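PDB 4XRI: importin-95 from Chaetomium thermophilum, which probably binds a small GTPase and, as an importin-beta nuclear transport receptor, helps carry protein cargo into the nucleus. Local coordinates for residues A[266-271]-A[293-298]; A[271-276]-A[326-331]. The protein carries 2 engineered substitutions. One frame throughout, in Å; residues are numbered along the deposited sequence.

In the fold
Interactions 1 and 2 lie side by side, their centres about 7 Å apart, and are adjoining parts of one packing arrangement among three helices of the solenoid. Both use helix 265-280 and share A271, while their other segments sit on helices 285-310 and 324-340, which follow each other in the chain. W295 ties them together: its CH2 packs 3.4 Å from A328 CB, and its NE1 makes a weak hydrogen bond to T276 OG1 at 3.0 Å. F294 CD2 adds apolar packing on T276 CG2 at 3.4 Å. The sulfate of interaction 1, probably from the crystallisation liquor, sits by Y266, apart from this packing.

Interaction 1: residues A[266-271]-A[293-298]; sequences YYMEKA and EFWSTV. With SO4 (sulfate ion), chain H.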
loop_
_atom_site.group_PDB
_atom_site.type_symbol
_atom_site.label_atom_id
_atom_site.label_comp_id
_atom_site.label_asym_id
_atom_site.label_seq_id
_atom_site.Cartn_x
_atom_site.Cartn_y
_atom_site.Cartn_z
ATOM N N TYR A 266 -14.061 -14.845 26.481
ATOM C CA TYR A 266 -14.178 -14.865 27.937
ATOM C C TYR A 266 -13.660 -13.577 28.569
ATOM O O TYR A 266 -14.331 -12.971 29.404
ATOM C CB TYR A 266 -13.425 -16.067 28.515
ATOM C CG TYR A 266 -13.256 -16.032 30.021
ATOM C CD1 TYR A 266 -14.264 -16.482 30.864
ATOM C CD2 TYR A 266 -12.082 -15.560 30.597
ATOM C CE1 TYR A 266 -14.111 -16.459 32.240
ATOM C CE2 TYR A 266 -11.921 -15.529 31.972
ATOM C CZ TYR A 266 -12.938 -15.980 32.788
ATOM O OH TYR A 266 -12.781 -15.953 34.155
ATOM N N TYR A 267 -12.467 -13.163 28.157
ATOM C CA TYR A 267 -11.811 -11.995 28.736
ATOM C C TYR A 267 -12.521 -10.694 28.379
ATOM O O TYR A 267 -12.593 -9.775 29.196
ATOM C CB TYR A 267 -10.354 -11.941 28.285
ATOM C CG TYR A 267 -9.602 -13.210 28.608
ATOM C CD1 TYR A 267 -9.154 -13.463 29.899
ATOM C CD2 TYR A 267 -9.353 -14.164 27.629
ATOM C CE1 TYR A 267 -8.473 -14.623 30.204
ATOM C CE2 TYR A 267 -8.671 -15.328 27.925
ATOM C CZ TYR A 267 -8.233 -15.553 29.214
ATOM O OH TYR A 267 -7.554 -16.710 29.517
ATOM N N MET A 268 -13.039 -10.624 27.158
ATOM C CA MET A 268 -13.794 -9.458 26.711
ATOM C C MET A 268 -14.996 -9.222 27.620
ATOM O O MET A 268 -15.178 -8.127 28.155
ATOM C CB MET A 268 -14.253 -9.628 25.259
ATOM C CG MET A 268 -15.168 -8.520 24.771
ATOM S SD MET A 268 -14.339 -6.923 24.645
ATOM C CE MET A 268 -13.371 -7.152 23.155
ATOM N N GLU A 269 -15.802 -10.263 27.794
ATOM C CA GLU A 269 -16.958 -10.208 28.680
ATOM C C GLU A 269 -16.545 -9.970 30.129
ATOM O O GLU A 269 -17.203 -9.226 30.857
ATOM C CB GLU A 269 -17.773 -11.502 28.574
ATOM C CG GLU A 269 -18.539 -11.641 27.272
ATOM C CD GLU A 269 -18.971 -13.070 26.991
ATOM O OE1 GLU A 269 -19.076 -13.430 25.800
ATOM O OE2 GLU A 269 -19.201 -13.832 27.954
ATOM N N LYS A 270 -15.445 -10.593 30.539
ATOM C CA LYS A 270 -15.007 -10.532 31.930
ATOM C C LYS A 270 -14.454 -9.165 32.333
ATOM O O LYS A 270 -14.764 -8.667 33.417
ATOM C CB LYS A 270 -13.949 -11.609 32.202
ATOM C CG LYS A 270 -13.467 -11.664 33.645
ATOM C CD LYS A 270 -14.438 -12.423 34.534
ATOM C CE LYS A 270 -14.017 -12.348 35.994
ATOM N NZ LYS A 270 -12.598 -12.756 36.189
ATOM N N ALA A 271 -13.639 -8.554 31.478
ATOM C CA ALA A 271 -12.914 -7.355 31.891
ATOM C C ALA A 271 -12.630 -6.344 30.780
ATOM O O ALA A 271 -12.768 -5.138 30.995
ATOM C CB ALA A 271 -11.606 -7.760 32.550
ATOM N N GLU A 293 -7.635 2.713 19.904
ATOM C CA GLU A 293 -6.933 1.812 19.000
ATOM C C GLU A 293 -7.325 0.358 19.249
ATOM O O GLU A 293 -7.359 -0.453 18.320
ATOM C CB GLU A 293 -5.420 1.992 19.152
ATOM C CG GLU A 293 -4.570 0.933 18.461
ATOM C CD GLU A 293 -4.667 0.991 16.947
ATOM O OE1 GLU A 293 -5.082 2.040 16.411
ATOM O OE2 GLU A 293 -4.326 -0.017 16.293
ATOM N N PHE A 294 -7.622 0.034 20.506
ATOM C CA PHE A 294 -8.096 -1.300 20.859
ATOM C C PHE A 294 -9.327 -1.669 20.052
ATOM O O PHE A 294 -9.415 -2.766 19.493
ATOM C CB PHE A 294 -8.415 -1.393 22.354
ATOM C CG PHE A 294 -9.038 -2.704 22.763
ATOM C CD1 PHE A 294 -8.242 -3.780 23.117
ATOM C CD2 PHE A 294 -10.417 -2.858 22.795
ATOM C CE1 PHE A 294 -8.806 -4.983 23.492
ATOM C CE2 PHE A 294 -10.984 -4.060 23.165
ATOM C CZ PHE A 294 -10.178 -5.121 23.517
ATOM N N TRP A 295 -10.279 -0.745 19.999
ATOM C CA TRP A 295 -11.539 -0.996 19.316
ATOM C C TRP A 295 -11.407 -0.858 17.808
ATOM O O TRP A 295 -12.165 -1.465 17.057
ATOM C CB TRP A 295 -12.618 -0.065 19.860
ATOM C CG TRP A 295 -13.127 -0.571 21.157
ATOM C CD1 TRP A 295 -12.908 -0.046 22.398
ATOM C CD2 TRP A 295 -13.902 -1.758 21.351
ATOM N NE1 TRP A 295 -13.525 -0.821 23.350
ATOM C CE2 TRP A 295 -14.139 -1.876 22.735
ATOM C CE3 TRP A 295 -14.427 -2.723 20.487
ATOM C CZ2 TRP A 295 -14.887 -2.924 23.271
ATOM C CZ3 TRP A 295 -15.167 -3.760 21.021
ATOM C CH2 TRP A 295 -15.387 -3.856 22.400
ATOM N N SER A 296 -10.417 -0.088 17.373
ATOM C CA SER A 296 -10.060 -0.047 15.963
ATOM C C SER A 296 -9.506 -1.404 15.541
ATOM O O SER A 296 -9.807 -1.902 14.455
ATOM C CB SER A 296 -9.043 1.065 15.691
ATOM O OG SER A 296 -9.647 2.343 15.804
ATOM N N THR A 297 -8.712 -2.007 16.422
ATOM C CA THR A 297 -8.133 -3.320 16.160
ATOM C C THR A 297 -9.215 -4.395 16.115
ATOM O O THR A 297 -9.198 -5.265 15.242
ATOM C CB THR A 297 -7.082 -3.704 17.223
ATOM O OG1 THR A 297 -6.047 -2.715 17.254
ATOM C CG2 THR A 297 -6.467 -5.058 16.896
ATOM N N VAL A 298 -10.148 -4.332 17.060
ATOM C CA VAL A 298 -11.281 -5.250 17.095
ATOM C C VAL A 298 -12.092 -5.145 15.808
ATOM O O VAL A 298 -12.440 -6.152 15.194
ATOM C CB VAL A 298 -12.202 -4.970 18.301
ATOM C CG1 VAL A 298 -13.495 -5.761 18.178
ATOM C CG2 VAL A 298 -11.491 -5.296 19.598
HETATM S S SO4 H . -14.681 -18.761 25.657
HETATM O O1 SO4 H . -14.853 -19.588 24.467
HETATM O O2 SO4 H . -13.689 -17.730 25.382
HETATM O O3 SO4 H . -15.954 -18.141 26.009
HETATM O O4 SO4 H . -14.221 -19.591 26.762
#
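The methyl CE of M268 meets the F294 ring at its edge, near the ring plane, 3.8 Å from CZ, and approaches the W295 indole obliquely, 3.9 Å from CH2. The two rings are turned against each other as neighbours on helix 285-310: F294 CD2 stands 3.6 Å above one face of W295, offset toward the rim, while W295 CD1 lies in plane at the edge of F294. On helix 265-280, Y266 CD2 similarly sits over a face of Y267.

The helices run roughly antiparallel, 146° between directions, but their local axes stay 14.9 Å apart, so the gap is bridged by side chains, above all M268, whose CE also comes 4.4 Å from V298 CG2. M268 does it with CG anti to the backbone N (chi1 174°) and bends at chi2 and chi3 that bring SD and CE to the rings. SD lies 5.0 Å from the centroid of the six-membered ring of W295, an oblique Met-aromatic contact. F324 of helix 324-340 also touches M268. At the start of helix 265-280, Y266 N donates to sulfate O2 at 3.1 Å, and the helix end would probably favour an anion there.

No hydrogen bond crosses between these segments. The buried contact therefore rests on dispersion and thioether-aromatic attraction, chemistry that imposes much looser directional demands than a polar bond would.

Interaction 2: residues A[271-276]-A[326-331]; sequences ALFGLT and RVATNE
F273 and A328 bring their CA atoms to 7.5 Å, the shortest such separation between segments 271-276 and 326-331, where helix 265-280 comes up to helix 324-340 in the all-helical HEAT-repeat solenoid of importin beta. F273 alone reaches across from its side. Its CB points at the other segment, and CG anti to the backbone N (chi1 -165°) carries the ring out toward helix 324-340. The far corner of the ring does the touching: CE2 lies 3.5 Å from A328 CB, and CZ is as close, at 3.5 Å, to E331 CG. Both partners approach the ring obliquely.

The side chains of E331 and F273 cross at about a right angle. It is the aliphatic part of the glutamate, CB and CG, that packs on the phenyl group; a bend at chi2 (-71°) carries the carboxylate away from the ring, with its plane 78° from that of the ring. Helix 324-340 is kinked here, and E331 N bonds to A328 O at 3.0 Å, three residues back, within the turn that presents both residues to F273. W295 of helix 285-310 packs against F273 as well.

With an alanine in place of F273, the E331 methylenes would probably lose the ring they pack on and the A328 methyl would be left with W295 as a neighbour, opening a gap between the helices. Behind the ring, L272 O is gripped twice by T276, whose OG1 (2.7 Å) and backbone N (2.9 Å) reach that oxygen from opposite faces of the carbonyl plane.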
loop_
_atom_site.group_PDB
_atom_site.type_symbol
_atom_site.label_atom_id
_atom_site.label_comp_id
_atom_site.label_asym_id
_atom_site.label_seq_id
_atom_site.Cartn_x
_atom_site.Cartn_y
_atom_site.Cartn_z
ATOM N N ALA A 271 -13.639 -8.554 31.478
ATOM C CA ALA A 271 -12.914 -7.355 31.891
ATOM C C ALA A 271 -12.630 -6.344 30.780
ATOM O O ALA A 271 -12.768 -5.138 30.995
ATOM C CB ALA A 271 -11.606 -7.760 32.550
ATOM N N LEU A 272 -12.233 -6.830 29.606
ATOM C CA LEU A 272 -11.745 -5.960 28.536
ATOM C C LEU A 272 -12.762 -4.898 28.124
ATOM O O LEU A 272 -12.396 -3.751 27.855
ATOM C CB LEU A 272 -11.348 -6.789 27.313
ATOM C CG LEU A 272 -10.320 -7.896 27.553
ATOM C CD1 LEU A 272 -9.861 -8.488 26.229
ATOM C CD2 LEU A 272 -9.135 -7.375 28.360
ATOM N N PHE A 273 -14.027 -5.301 28.066
ATOM C CA PHE A 273 -15.131 -4.398 27.755
ATOM C C PHE A 273 -15.074 -3.148 28.630
ATOM O O PHE A 273 -14.966 -2.032 28.128
ATOM C CB PHE A 273 -16.469 -5.122 27.947
ATOM C CG PHE A 273 -17.643 -4.419 27.326
ATOM C CD1 PHE A 273 -18.934 -4.774 27.678
ATOM C CD2 PHE A 273 -17.461 -3.421 26.384
ATOM C CE1 PHE A 273 -20.022 -4.140 27.110
ATOM C CE2 PHE A 273 -18.546 -2.784 25.812
ATOM C CZ PHE A 273 -19.828 -3.146 26.173
ATOM N N GLY A 274 -15.128 -3.355 29.939
ATOM C CA GLY A 274 -15.109 -2.265 30.896
ATOM C C GLY A 274 -13.785 -1.532 30.966
ATOM O O GLY A 274 -13.755 -0.310 31.074
ATOM N N LEU A 275 -12.689 -2.278 30.900
ATOM C CA LEU A 275 -11.353 -1.688 30.972
ATOM C C LEU A 275 -11.094 -0.698 29.845
ATOM O O LEU A 275 -10.584 0.399 30.078
ATOM C CB LEU A 275 -10.281 -2.777 30.942
ATOM C CG LEU A 275 -10.117 -3.618 32.205
ATOM C CD1 LEU A 275 -9.052 -4.674 31.990
ATOM C CD2 LEU A 275 -9.764 -2.732 33.386
ATOM N N THR A 276 -11.444 -1.089 28.624
ATOM C CA THR A 276 -11.195 -0.247 27.461
ATOM C C THR A 276 -12.158 0.935 27.406
ATOM O O THR A 276 -11.813 1.995 26.889
ATOM C CB THR A 276 -11.291 -1.056 26.154
ATOM O OG1 THR A 276 -12.569 -1.699 26.077
ATOM C CG2 THR A 276 -10.200 -2.116 26.117
ATOM N N ARG A 326 -20.380 -5.190 17.648
ATOM C CA ARG A 326 -21.837 -5.107 17.638
ATOM C C ARG A 326 -22.393 -5.019 19.058
ATOM O O ARG A 326 -23.193 -4.138 19.375
ATOM C CB ARG A 326 -22.430 -6.315 16.909
ATOM C CG ARG A 326 -23.935 -6.264 16.727
ATOM C CD ARG A 326 -24.450 -7.539 16.076
ATOM N NE ARG A 326 -25.882 -7.476 15.799
ATOM C CZ ARG A 326 -26.829 -7.744 16.691
ATOM N NH1 ARG A 326 -26.498 -8.095 17.926
ATOM N NH2 ARG A 326 -28.108 -7.659 16.351
ATOM N N VAL A 327 -21.951 -5.942 19.906
ATOM C CA VAL A 327 -22.352 -5.969 21.307
ATOM C C VAL A 327 -21.953 -4.687 22.039
ATOM O O VAL A 327 -22.706 -4.172 22.866
ATOM C CB VAL A 327 -21.733 -7.190 22.034
ATOM C CG1 VAL A 327 -21.968 -7.109 23.540
ATOM C CG2 VAL A 327 -22.297 -8.486 21.467
ATOM N N ALA A 328 -20.777 -4.164 21.710
ATOM C CA ALA A 328 -20.209 -3.029 22.434
ATOM C C ALA A 328 -20.711 -1.673 21.943
ATOM O O ALA A 328 -20.373 -0.643 22.524
ATOM C CB ALA A 328 -18.694 -3.073 22.347
ATOM N N THR A 329 -21.515 -1.688 20.881
ATOM C CA THR A 329 -21.970 -0.468 20.211
ATOM C C THR A 329 -22.503 0.607 21.159
ATOM O O THR A 329 -22.063 1.756 21.116
ATOM C CB THR A 329 -23.074 -0.783 19.182
ATOM O OG1 THR A 329 -22.556 -1.655 18.171
ATOM C CG2 THR A 329 -23.574 0.499 18.531
ATOM N N ASN A 330 -23.442 0.225 22.018
ATOM C CA ASN A 330 -24.118 1.185 22.889
ATOM C C ASN A 330 -23.211 1.840 23.929
ATOM O O ASN A 330 -23.562 2.872 24.504
ATOM C CB ASN A 330 -25.291 0.511 23.598
ATOM C CG ASN A 330 -26.435 0.199 22.656
ATOM O OD1 ASN A 330 -26.551 0.796 21.586
ATOM N ND2 ASN A 330 -27.288 -0.739 23.050
ATOM N N GLU A 331 -22.047 1.248 24.168
ATOM C CA GLU A 331 -21.121 1.791 25.153
ATOM C C GLU A 331 -19.973 2.557 24.498
ATOM O O GLU A 331 -19.590 3.634 24.957
ATOM C CB GLU A 331 -20.562 0.671 26.035
ATOM C CG GLU A 331 -21.623 -0.199 26.696
ATOM C CD GLU A 331 -22.392 0.519 27.791
ATOM O OE1 GLU A 331 -21.995 1.640 28.178
ATOM O OE2 GLU A 331 -23.399 -0.045 28.268
#